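Local coordinates for protein histone-lysine N-methyltransferase SETMAR (Homo sapiens, PDB 3F2K) that binds DNA through its mariner transposase domain, the part described here, and acts in double-strand break repair, restart of stalled replication forks and DNA integration, at residues Y166-H171 with F202-I207; R33-C37 with I77-A81. One frame throughout, in Å; residues are numbered along the deposited sequence. Where two conformers were deposited one is given.

Contact 1 of 2, residues Y166-H171 with F202-I207; sequences YHVFKH and FYATGI
Two side chains of helix 166-171 donate hydrogen bonds to backbone carbonyls in the first turns of helix 202-219: His167 NE2 to Phe202 O (2.7 Å, 138° at the hydrogen) and Tyr166 OH to Gly206 O (2.7 Å). The segment axes approach to 9.3 Å with their directions 127° apart, and His167 CA lies 5.3 Å from Gly206 CA. Helix 166-171 includes a wider pi-type turn at 166-169. His167, chi1 t, lays one ring face over Gly206, whose CA sits 3.7 Å from the ring centroid in a CH-pi contact; a CB there would clash with the imidazole. Phe202, also t, makes an offset stack with His167 (centroids 4.3 Å apart, planes at 30°) and points its edge at the face of His171 in an offset edge-to-face pair (centroids 5.3 Å apart, planes at 75°). Farther out, Val168 CG2 packs 4.2 Å from Phe202 CE2 and 4.4 Å from Tyr203 CE1. The aromatic cluster of His167, His171 and Phe202 joins helix 163-176 to helix 202-219 on one side of the central sheet of an RNase H-like transposase domain.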
loop_
_atom_site.group_PDB
_atom_site.type_symbol
_atom_site.label_atom_id
_atom_site.label_comp_id
_atom_site.label_asym_id
_atom_site.label_seq_id
_atom_site.Cartn_x
_atom_site.Cartn_y
_atom_site.Cartn_z
ATOM N N TYR A 166 6.579 4.012 1.578
ATOM C CA TYR A 166 7.342 5.271 1.731
ATOM C C TYR A 166 6.647 6.343 2.612
ATOM O O TYR A 166 7.305 7.208 3.191
ATOM C CB TYR A 166 7.791 5.861 0.411
ATOM C CG TYR A 166 6.719 6.456 -0.491
ATOM C CD1 TYR A 166 5.985 7.633 -0.097
ATOM C CD2 TYR A 166 6.419 5.873 -1.721
ATOM C CE1 TYR A 166 5.052 8.209 -0.966
ATOM C CE2 TYR A 166 5.500 6.425 -2.588
ATOM C CZ TYR A 166 4.791 7.557 -2.190
ATOM O OH TYR A 166 3.876 8.027 -3.079
ATOM N N HIS A 167 5.328 6.200 2.781
ATOM C CA HIS A 167 4.547 7.173 3.547
ATOM C C HIS A 167 4.015 6.575 4.846
ATOM O O HIS A 167 4.502 6.923 5.957
ATOM C CB HIS A 167 3.362 7.723 2.706
ATOM C CG HIS A 167 2.642 8.841 3.389
ATOM N ND1 HIS A 167 3.299 10.009 3.745
ATOM C CD2 HIS A 167 1.339 8.996 3.751
ATOM C CE1 HIS A 167 2.426 10.815 4.363
ATOM N NE2 HIS A 167 1.232 10.228 4.355
ATOM N N VAL A 168 3.019 5.696 4.756
ATOM C CA VAL A 168 2.399 5.184 5.998
ATOM C C VAL A 168 3.405 4.472 6.896
ATOM O O VAL A 168 3.513 4.760 8.108
ATOM C CB VAL A 168 1.096 4.292 5.702
ATOM C CG1 VAL A 168 0.484 3.808 6.997
ATOM C CG2 VAL A 168 0.052 5.100 4.852
ATOM N N PHE A 169 4.195 3.553 6.309
ATOM C CA PHE A 169 5.110 2.778 7.113
ATOM C C PHE A 169 6.254 3.599 7.713
ATOM O O PHE A 169 6.718 3.296 8.789
ATOM C CB PHE A 169 5.629 1.515 6.344
ATOM C CG PHE A 169 4.527 0.413 6.155
ATOM C CD1 PHE A 169 3.371 0.436 6.928
ATOM C CD2 PHE A 169 4.660 -0.615 5.224
ATOM C CE1 PHE A 169 2.356 -0.523 6.752
ATOM C CE2 PHE A 169 3.621 -1.612 5.064
ATOM C CZ PHE A 169 2.500 -1.533 5.817
ATOM N N LYS A 170 6.699 4.608 6.984
ATOM C CA LYS A 170 7.715 5.517 7.484
ATOM C C LYS A 170 7.243 6.191 8.769
ATOM O O LYS A 170 7.930 6.139 9.819
ATOM C CB LYS A 170 8.037 6.541 6.404
ATOM C CG LYS A 170 8.831 7.758 6.870
ATOM C CD LYS A 170 9.031 8.756 5.761
ATOM C CE LYS A 170 7.734 9.316 5.164
ATOM N NZ LYS A 170 8.030 10.021 3.805
ATOM N N HIS A 171 6.049 6.742 8.720
ATOM C CA HIS A 171 5.449 7.378 9.890
ATOM C C HIS A 171 5.094 6.386 11.024
ATOM O O HIS A 171 5.263 6.692 12.248
ATOM C CB HIS A 171 4.246 8.165 9.478
ATOM C CG HIS A 171 4.591 9.400 8.712
ATOM N ND1 HIS A 171 5.174 10.495 9.312
ATOM C CD2 HIS A 171 4.531 9.683 7.393
ATOM C CE1 HIS A 171 5.402 11.428 8.405
ATOM N NE2 HIS A 171 5.039 10.955 7.225
ATOM N N PHE A 202 -3.645 13.397 5.763
ATOM C CA PHE A 202 -2.467 12.575 5.841
ATOM C C PHE A 202 -2.314 11.623 4.656
ATOM O O PHE A 202 -1.192 11.455 4.077
ATOM C CB PHE A 202 -2.449 11.820 7.165
ATOM C CG PHE A 202 -1.335 10.794 7.279
ATOM C CD1 PHE A 202 -0.045 11.215 7.493
ATOM C CD2 PHE A 202 -1.607 9.423 7.147
ATOM C CE1 PHE A 202 1.032 10.253 7.654
ATOM C CE2 PHE A 202 -0.577 8.425 7.255
ATOM C CZ PHE A 202 0.770 8.853 7.476
ATOM N N TYR A 203 -3.420 10.961 4.321
ATOM C CA TYR A 203 -3.394 9.995 3.201
ATOM C C TYR A 203 -3.117 10.676 1.860
ATOM O O TYR A 203 -2.335 10.180 1.058
ATOM C CB TYR A 203 -4.671 9.112 3.244
ATOM C CG TYR A 203 -4.738 8.379 4.572
ATOM C CD1 TYR A 203 -3.957 7.203 4.796
ATOM C CD2 TYR A 203 -5.513 8.871 5.624
ATOM C CE1 TYR A 203 -3.945 6.560 6.010
ATOM C CE2 TYR A 203 -5.541 8.209 6.869
ATOM C CZ TYR A 203 -4.756 7.037 7.031
ATOM O OH TYR A 203 -4.764 6.356 8.184
ATOM N N ALA A 204 -3.730 11.834 1.654
ATOM C CA ALA A 204 -3.630 12.532 0.382
ATOM C C ALA A 204 -2.170 12.837 0.077
ATOM O O ALA A 204 -1.759 12.758 -1.094
ATOM C CB ALA A 204 -4.447 13.801 0.414
ATOM N N THR A 205 -1.439 13.180 1.151
ATOM C CA THR A 205 0.021 13.448 1.084
ATOM C C THR A 205 0.751 12.291 0.412
ATOM O O THR A 205 1.530 12.500 -0.515
ATOM C CB THR A 205 0.646 13.707 2.455
ATOM O OG1 THR A 205 -0.008 14.802 3.117
ATOM C CG2 THR A 205 2.149 14.065 2.340
ATOM N N GLY A 206 0.555 11.076 0.939
ATOM C CA GLY A 206 1.237 9.919 0.387
ATOM C C GLY A 206 0.952 9.672 -1.086
ATOM O O GLY A 206 1.870 9.399 -1.857
ATOM N N ILE A 207 -0.329 9.760 -1.446
ATOM C CA ILE A 207 -0.781 9.498 -2.789
ATOM C C ILE A 207 -0.170 10.532 -3.716
ATOM O O ILE A 207 0.503 10.189 -4.686
ATOM C CB ILE A 207 -2.339 9.583 -2.899
ATOM C CG1 ILE A 207 -2.958 8.490 -2.039
ATOM C CG2 ILE A 207 -2.772 9.522 -4.373
ATOM C CD1 ILE A 207 -2.695 7.094 -2.548
#

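Contact 2 of 2, residues R33-C37 with I77-A81; sequences RIVTC and IWWSA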
loop_
_atom_site.group_PDB
_atom_site.type_symbol
_atom_site.label_atom_id
_atom_site.label_comp_id
_atom_site.label_asym_id
_atom_site.label_seq_id
_atom_site.Cartn_x
_atom_site.Cartn_y
_atom_site.Cartn_z
ATOM N N ARG A 33 -8.433 7.862 -7.850
ATOM C CA ARG A 33 -9.045 6.525 -7.961
ATOM C C ARG A 33 -8.118 5.452 -7.379
ATOM O O ARG A 33 -8.531 4.310 -7.190
ATOM C CB ARG A 33 -9.397 6.199 -9.428
ATOM C CG ARG A 33 -10.328 7.275 -10.120
ATOM C CD ARG A 33 -10.226 7.165 -11.685
ATOM N NE ARG A 33 -10.469 5.804 -12.117
ATOM C CZ ARG A 33 -10.140 5.345 -13.286
ATOM N NH1 ARG A 33 -9.563 6.152 -14.171
ATOM N NH2 ARG A 33 -10.402 4.070 -13.603
ATOM N N ILE A 34 -6.918 5.844 -6.960
ATOM C CA ILE A 34 -5.990 4.800 -6.416
ATOM C C ILE A 34 -6.387 4.292 -5.053
ATOM O O ILE A 34 -6.699 5.095 -4.163
ATOM C CB ILE A 34 -4.511 5.303 -6.352
ATOM C CG1 ILE A 34 -3.946 5.424 -7.753
ATOM C CG2 ILE A 34 -3.600 4.208 -5.591
ATOM C CD1 ILE A 34 -2.605 6.165 -7.861
ATOM N N VAL A 35 -6.408 2.969 -4.915
ATOM C CA VAL A 35 -6.420 2.267 -3.644
ATOM C C VAL A 35 -5.015 1.608 -3.579
ATOM O O VAL A 35 -4.581 1.055 -4.548
ATOM C CB VAL A 35 -7.485 1.150 -3.624
ATOM C CG1 VAL A 35 -7.335 0.341 -2.372
ATOM C CG2 VAL A 35 -8.930 1.836 -3.556
ATOM N N THR A 36 -4.371 1.669 -2.435
ATOM C CA THR A 36 -3.070 1.105 -2.321
ATOM C C THR A 36 -2.870 0.350 -1.012
ATOM O O THR A 36 -3.536 0.644 0.043
ATOM C CB THR A 36 -1.984 2.240 -2.525
ATOM O OG1 THR A 36 -0.717 1.660 -2.876
ATOM C CG2 THR A 36 -1.863 3.185 -1.327
ATOM N N CYS A 37 -1.877 -0.536 -1.003
ATOM C CA CYS A 37 -1.686 -1.361 0.187
ATOM C C CYS A 37 -0.279 -1.860 0.261
ATOM O O CYS A 37 0.469 -1.720 -0.707
ATOM C CB CYS A 37 -2.625 -2.562 0.126
ATOM S SG CYS A 37 -2.207 -3.761 -1.131
ATOM N N ILE A 77 -2.553 -2.858 5.375
ATOM C CA ILE A 77 -3.349 -1.633 5.368
ATOM C C ILE A 77 -3.691 -1.252 3.931
ATOM O O ILE A 77 -2.847 -1.302 3.008
ATOM C CB ILE A 77 -2.640 -0.459 6.112
ATOM C CG1 ILE A 77 -3.594 0.768 6.201
ATOM C CG2 ILE A 77 -1.321 -0.120 5.467
ATOM C CD1 ILE A 77 -3.042 1.962 6.994
ATOM N N TRP A 78 -4.938 -0.849 3.750
ATOM C CA TRP A 78 -5.475 -0.452 2.509
ATOM C C TRP A 78 -6.020 0.970 2.655
ATOM O O TRP A 78 -6.810 1.255 3.549
ATOM C CB TRP A 78 -6.689 -1.362 2.141
ATOM C CG TRP A 78 -6.396 -2.872 2.147
ATOM C CD1 TRP A 78 -6.273 -3.693 3.241
ATOM C CD2 TRP A 78 -6.231 -3.672 1.024
ATOM N NE1 TRP A 78 -6.059 -4.968 2.859
ATOM C CE2 TRP A 78 -6.001 -4.986 1.486
ATOM C CE3 TRP A 78 -6.229 -3.410 -0.368
ATOM C CZ2 TRP A 78 -5.751 -6.037 0.625
ATOM C CZ3 TRP A 78 -5.974 -4.436 -1.210
ATOM C CH2 TRP A 78 -5.780 -5.754 -0.720
ATOM N N TRP A 79 -5.732 1.805 1.668
ATOM C CA TRP A 79 -6.123 3.229 1.753
ATOM C C TRP A 79 -6.075 3.963 0.412
ATOM O O TRP A 79 -5.458 3.512 -0.570
ATOM C CB TRP A 79 -5.218 3.936 2.771
ATOM C CG TRP A 79 -3.771 3.794 2.466
ATOM C CD1 TRP A 79 -2.969 2.701 2.673
ATOM C CD2 TRP A 79 -2.933 4.831 1.939
ATOM N NE1 TRP A 79 -1.661 3.003 2.333
ATOM C CE2 TRP A 79 -1.608 4.310 1.887
ATOM C CE3 TRP A 79 -3.172 6.158 1.563
ATOM C CZ2 TRP A 79 -0.503 5.065 1.384
ATOM C CZ3 TRP A 79 -2.079 6.957 1.093
ATOM C CH2 TRP A 79 -0.749 6.373 0.989
ATOM N N SER A 80 -6.743 5.122 0.364
ATOM C CA SER A 80 -6.661 6.000 -0.788
ATOM C C SER A 80 -6.368 7.455 -0.304
ATOM O O SER A 80 -6.296 7.728 0.920
ATOM C CB SER A 80 -7.991 5.973 -1.498
ATOM O OG SER A 80 -8.934 6.525 -0.593
ATOM N N ALA A 81 -6.314 8.374 -1.254
ATOM C CA ALA A 81 -6.111 9.779 -0.907
ATOM C C ALA A 81 -7.248 10.277 -0.006
ATOM O O ALA A 81 -7.048 11.248 0.745
ATOM C CB ALA A 81 -6.033 10.665 -2.170
HETATM O O HOH W 1 -6.491 7.864 -4.220
#
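This is an antiparallel strand pairing in the buried centre of the domain, between strand 34-43 and strand 72-80 of the mixed sheet. The short axes run 4.6 Å apart at closest, their directions 156° apart. Thr36 and Trp79 form the hydrogen-bonded pair: Thr36 N donates to Trp79 O (2.8 Å) and Trp79 N to Thr36 O (3.0 Å). CA-H...O contacts flank them, Trp78 CA to Thr36 O at 3.3 Å and Val35 CA to Trp79 O at 3.5 Å. Beyond Ser80 the strands separate, and a water bridges the gap, donating to Ile34 O (2.8 Å) and accepting from Ala81 N (3.0 Å). Strand 34-43 is the central strand of this sheet, as in the RNase H-like fold of DDE-type transposases; Asp38, directly after Cys37, binds the magnesium ion together with Asp130. Cys37 lies over the Trp78 indole on one sheet face, its CB in a CH-pi contact 4.0 Å and its SG in a sulfur-aromatic contact 4.1 Å from the centroid of the six-membered ring, while Val35 CG1 meets the ring edge. Helix 98-115 packs on this side. On the other face Thr36 CG2 makes a CH-pi contact 3.7 Å from the centroid of the Trp79 five-membered ring, and Trp79 NE1 is hydrogen-bonded to Thr164.

How the contacts relate
From the N terminus, contact 2 comes first: strand 34-43 is followed by strand 72-80, and their pairing closes a loop of 39 residues. Contact 1 opens only later, joining helix 163-176 to helix 202-219 across 30 residues that include helix 184-196. The two closures are therefore in series, yet their centres lie 10 Å apart and they touch directly. Trp79 of contact 2 is the main meeting point: Val168 CG2 reaches its CE2 at 3.5 Å, and Tyr203 O its CZ3 at 3.2 Å. Ile207 CG1 also approaches Ala81 N at 3.4 Å. Together they seat the late helices on the early strands of the sheet, near the magnesium-binding Asp38.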